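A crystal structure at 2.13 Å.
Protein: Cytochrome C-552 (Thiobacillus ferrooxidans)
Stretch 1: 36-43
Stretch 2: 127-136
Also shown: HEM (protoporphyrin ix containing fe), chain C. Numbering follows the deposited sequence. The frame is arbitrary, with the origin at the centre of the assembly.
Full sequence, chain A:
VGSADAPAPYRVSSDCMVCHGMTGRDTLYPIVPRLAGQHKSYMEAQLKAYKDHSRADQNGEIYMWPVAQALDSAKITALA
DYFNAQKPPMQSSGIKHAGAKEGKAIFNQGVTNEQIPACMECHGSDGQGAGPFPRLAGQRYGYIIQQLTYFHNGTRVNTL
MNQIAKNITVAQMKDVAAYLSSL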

# COMPACT_ATOMS: atom_id res chain seq x y z
N ALA A 36 -7.43 2.88 6.18
CA ALA A 36 -8.80 2.41 6.35
C ALA A 36 -9.09 1.10 5.59
O ALA A 36 -8.89 1.00 4.38
N GLY A 37 -9.55 0.10 6.33
CA GLY A 37 -9.89 -1.16 5.69
C GLY A 37 -8.74 -2.07 5.31
O GLY A 37 -8.96 -3.14 4.76
N GLN A 38 -7.51 -1.64 5.58
CA GLN A 38 -6.36 -2.48 5.25
C GLN A 38 -6.50 -3.70 6.17
O GLN A 38 -6.99 -3.57 7.30
N HIS A 39 -6.09 -4.86 5.70
CA HIS A 39 -6.22 -6.07 6.51
C HIS A 39 -5.35 -6.05 7.75
O HIS A 39 -4.21 -5.58 7.73
N LYS A 40 -5.91 -6.56 8.84
CA LYS A 40 -5.24 -6.60 10.13
C LYS A 40 -3.83 -7.16 10.06
O LYS A 40 -2.86 -6.50 10.41
N SER A 41 -3.71 -8.41 9.61
CA SER A 41 -2.42 -9.05 9.51
C SER A 41 -1.44 -8.20 8.71
O SER A 41 -0.26 -8.16 9.02
N TYR A 42 -1.92 -7.54 7.67
CA TYR A 42 -1.00 -6.72 6.89
C TYR A 42 -0.51 -5.53 7.72
O TYR A 42 0.70 -5.30 7.84
N MET A 43 -1.46 -4.77 8.26
CA MET A 43 -1.15 -3.60 9.08
C MET A 43 -0.15 -4.02 10.13
O MET A 43 0.90 -3.39 10.32
N GLY A 127 -8.20 -5.86 -6.26
CA GLY A 127 -7.32 -5.19 -5.33
C GLY A 127 -7.78 -5.13 -3.89
O GLY A 127 -7.29 -4.30 -3.13
N GLN A 128 -8.71 -6.00 -3.49
CA GLN A 128 -9.17 -5.97 -2.11
C GLN A 128 -8.16 -6.62 -1.16
O GLN A 128 -8.19 -6.38 0.06
N GLY A 129 -7.27 -7.43 -1.72
CA GLY A 129 -6.27 -8.09 -0.91
C GLY A 129 -6.89 -9.10 0.02
O GLY A 129 -8.07 -9.42 -0.09
N ALA A 130 -6.09 -9.62 0.95
CA ALA A 130 -6.56 -10.59 1.91
C ALA A 130 -5.42 -10.89 2.87
O ALA A 130 -4.32 -11.23 2.45
N GLY A 131 -5.70 -10.74 4.16
CA GLY A 131 -4.69 -11.02 5.16
C GLY A 131 -3.37 -10.32 4.90
O GLY A 131 -3.32 -9.09 4.79
N PRO A 132 -2.28 -11.10 4.77
CA PRO A 132 -0.95 -10.56 4.53
C PRO A 132 -0.81 -9.93 3.14
O PRO A 132 0.18 -9.24 2.86
N PHE A 133 -1.79 -10.18 2.27
CA PHE A 133 -1.78 -9.60 0.93
C PHE A 133 -2.63 -8.35 1.08
O PHE A 133 -3.85 -8.44 1.23
N PRO A 134 -2.00 -7.17 1.05
CA PRO A 134 -2.66 -5.87 1.19
C PRO A 134 -3.67 -5.46 0.15
O PRO A 134 -3.57 -5.80 -1.03
N ARG A 135 -4.66 -4.72 0.62
CA ARG A 135 -5.68 -4.18 -0.24
C ARG A 135 -4.92 -3.09 -0.98
O ARG A 135 -4.08 -2.42 -0.40
N LEU A 136 -5.20 -2.94 -2.26
CA LEU A 136 -4.55 -1.91 -3.04
C LEU A 136 -5.66 -1.01 -3.57
O LEU A 136 -5.42 0.14 -3.94

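Stretch 1 enters the contact as a loop and turns into a helix at Lys 40, while stretch 2 has no regular helix or strand; together they bury 454 Å². Ala 36 makes no contact, and Gly 37, whose positive phi favours glycine, merely approaches the aliphatic part of Arg 135. Gln 38 starts out sideways from CA, but its t, p rotamer brings the carboxamide to the backbone of Arg 135, where it pairs with both the N-H and the C=O of Arg 135: Arg 135 N donates to Gln 38 OE1 (2.7 Å), and Gln 38 NE2 donates to Arg 135 O (3.1 Å). Both bonds are nearly straight. The same OE1 also accepts from the backbone, His 39 N lying 3.1 Å from Gln 38 OE1.

His 39, at the N-cap position before the helix, points toward stretch 2 with chi1 in m and has the largest covered area of either stretch. Its NE2 donates to Gln 128 O at 2.5 Å, a short bond. Ala 130 CA and Gly 131 N lie over one face of the imidazole, whereas Phe 133 O sits at its edge, 3.4 Å from His 39 CD2. The ring thus rests against the type II' turn from Ala 130 to Phe 133.

Lys 40 takes no part. Ser 41, chi1 p, points toward the turn at Gly 131 and Pro 132 without hydrogen-bonding to it. Tyr 42 adopts t (chi2 76°) and receives Pro 134 on one ring face: Pro 134 CB stands 3.4 Å from the centroid of the Tyr 42 ring, almost along its normal, in a CH-pi contact. Pro 132 O and the heme carbon CAD lie at the ring edge, and Tyr 42 OH comes within 3.0 Å of HEM O2A. Pro 134 CD also lies 3.4 Å from HEM CAD. Met 43 points away.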

# COMPACT_ATOMS: atom_id res chain seq x y z
CB ALA A 36 -9.78 3.49 5.90
CB GLN A 38 -5.05 -1.74 5.53
CG GLN A 38 -3.81 -2.44 4.99
CD GLN A 38 -3.96 -2.84 3.52
OE1 GLN A 38 -4.38 -3.96 3.22
NE2 GLN A 38 -3.66 -1.92 2.61
CB HIS A 39 -5.93 -7.29 5.64
CG HIS A 39 -6.76 -7.34 4.40
ND1 HIS A 39 -8.13 -7.38 4.43
CD2 HIS A 39 -6.41 -7.29 3.09
CE1 HIS A 39 -8.60 -7.33 3.19
NE2 HIS A 39 -7.57 -7.28 2.36
CB LYS A 40 -6.08 -7.40 11.14
CG LYS A 40 -7.41 -6.73 11.50
CD LYS A 40 -8.20 -7.51 12.55
CE LYS A 40 -8.95 -8.69 11.96
NZ LYS A 40 -10.06 -8.24 11.06
CB SER A 41 -2.56 -10.41 8.84
OG SER A 41 -3.38 -10.29 7.69
CB TYR A 42 -1.66 -6.21 5.62
CG TYR A 42 -0.70 -5.36 4.83
CD1 TYR A 42 0.32 -5.95 4.09
CD2 TYR A 42 -0.77 -3.96 4.87
CE1 TYR A 42 1.23 -5.18 3.40
CE2 TYR A 42 0.14 -3.18 4.17
CZ TYR A 42 1.14 -3.80 3.44
OH TYR A 42 2.04 -3.07 2.70
CB MET A 43 -2.41 -3.09 9.79
CG MET A 43 -3.49 -2.55 8.89
SD MET A 43 -2.94 -1.06 8.04
CE MET A 43 -3.39 0.23 9.29
CB GLN A 128 -10.53 -6.65 -1.98
CG GLN A 128 -10.51 -8.15 -2.17
CD GLN A 128 -10.86 -8.58 -3.59
OE1 GLN A 128 -11.49 -9.63 -3.78
NE2 GLN A 128 -10.46 -7.80 -4.58
CB ALA A 130 -6.99 -11.88 1.20
CB PRO A 132 -0.05 -11.77 4.74
CG PRO A 132 -0.89 -12.86 4.14
CD PRO A 132 -2.29 -12.57 4.63
CB PHE A 133 -2.38 -10.55 -0.10
CG PHE A 133 -1.62 -11.84 -0.24
CD1 PHE A 133 -1.98 -12.96 0.49
CD2 PHE A 133 -0.49 -11.90 -1.06
CE1 PHE A 133 -1.23 -14.14 0.41
CE2 PHE A 133 0.26 -13.06 -1.15
CZ PHE A 133 -0.10 -14.19 -0.41
CB PRO A 134 -1.49 -4.89 1.25
CG PRO A 134 -0.56 -5.49 0.33
CD PRO A 134 -0.58 -6.96 0.72
CB ARG A 135 -6.79 -3.54 0.59
CG ARG A 135 -7.75 -2.72 -0.23
CD ARG A 135 -8.59 -1.82 0.65
NE ARG A 135 -9.62 -1.13 -0.12
CZ ARG A 135 -10.88 -1.55 -0.22
NH1 ARG A 135 -11.26 -2.66 0.40
NH2 ARG A 135 -11.76 -0.85 -0.92
CB LEU A 136 -3.77 -2.53 -4.20
CG LEU A 136 -2.63 -3.44 -3.74
CD1 LEU A 136 -1.92 -4.02 -4.94
CD2 LEU A 136 -1.67 -2.64 -2.88
CHA HEM C . 2.30 -5.48 -1.62
CHB HEM C . 1.56 -4.02 -6.12
CHC HEM C . 1.49 -8.63 -7.52
CHD HEM C . 2.17 -10.06 -3.04
C1A HEM C . 2.10 -4.66 -2.73
C2A HEM C . 2.09 -3.21 -2.71
C3A HEM C . 1.87 -2.79 -3.97
C4A HEM C . 1.76 -4.00 -4.77
CMA HEM C . 1.77 -1.39 -4.50
CAA HEM C . 2.29 -2.39 -1.48
CBA HEM C . 1.02 -2.17 -0.68
CGA HEM C . 1.14 -1.26 0.36
O1A HEM C . 0.05 -0.94 0.93
O2A HEM C . 2.22 -0.79 0.74
C1B HEM C . 1.48 -5.17 -6.89
C2B HEM C . 1.31 -5.15 -8.32
C3B HEM C . 1.33 -6.45 -8.70
C4B HEM C . 1.46 -7.25 -7.52
CMB HEM C . 1.19 -3.88 -9.13
CAB HEM C . 1.25 -7.05 -10.06
CBB HEM C . 2.29 -6.46 -11.07
C1C HEM C . 1.65 -9.43 -6.44
C2C HEM C . 1.70 -10.87 -6.47
C3C HEM C . 1.91 -11.24 -5.18
C4C HEM C . 1.97 -10.06 -4.40
CMC HEM C . 1.54 -11.69 -7.73
CAC HEM C . 2.09 -12.65 -4.57
CBC HEM C . 3.18 -13.50 -5.29
C1D HEM C . 2.27 -8.93 -2.24
C2D HEM C . 2.51 -8.98 -0.80
C3D HEM C . 2.55 -7.71 -0.41
C4D HEM C . 2.32 -6.87 -1.61
CMD HEM C . 2.68 -10.24 -0.01
CAD HEM C . 2.79 -7.14 0.96
CBD HEM C . 4.35 -7.19 1.29
CGD HEM C . 4.64 -7.03 2.67
O1D HEM C . 4.36 -7.97 3.50
O2D HEM C . 5.18 -5.98 3.09
NA HEM C . 1.90 -5.13 -3.98
NB HEM C . 1.58 -6.47 -6.40
NC HEM C . 1.82 -8.95 -5.15
ND HEM C . 2.16 -7.64 -2.71
FE HEM C . 1.84 -7.06 -4.57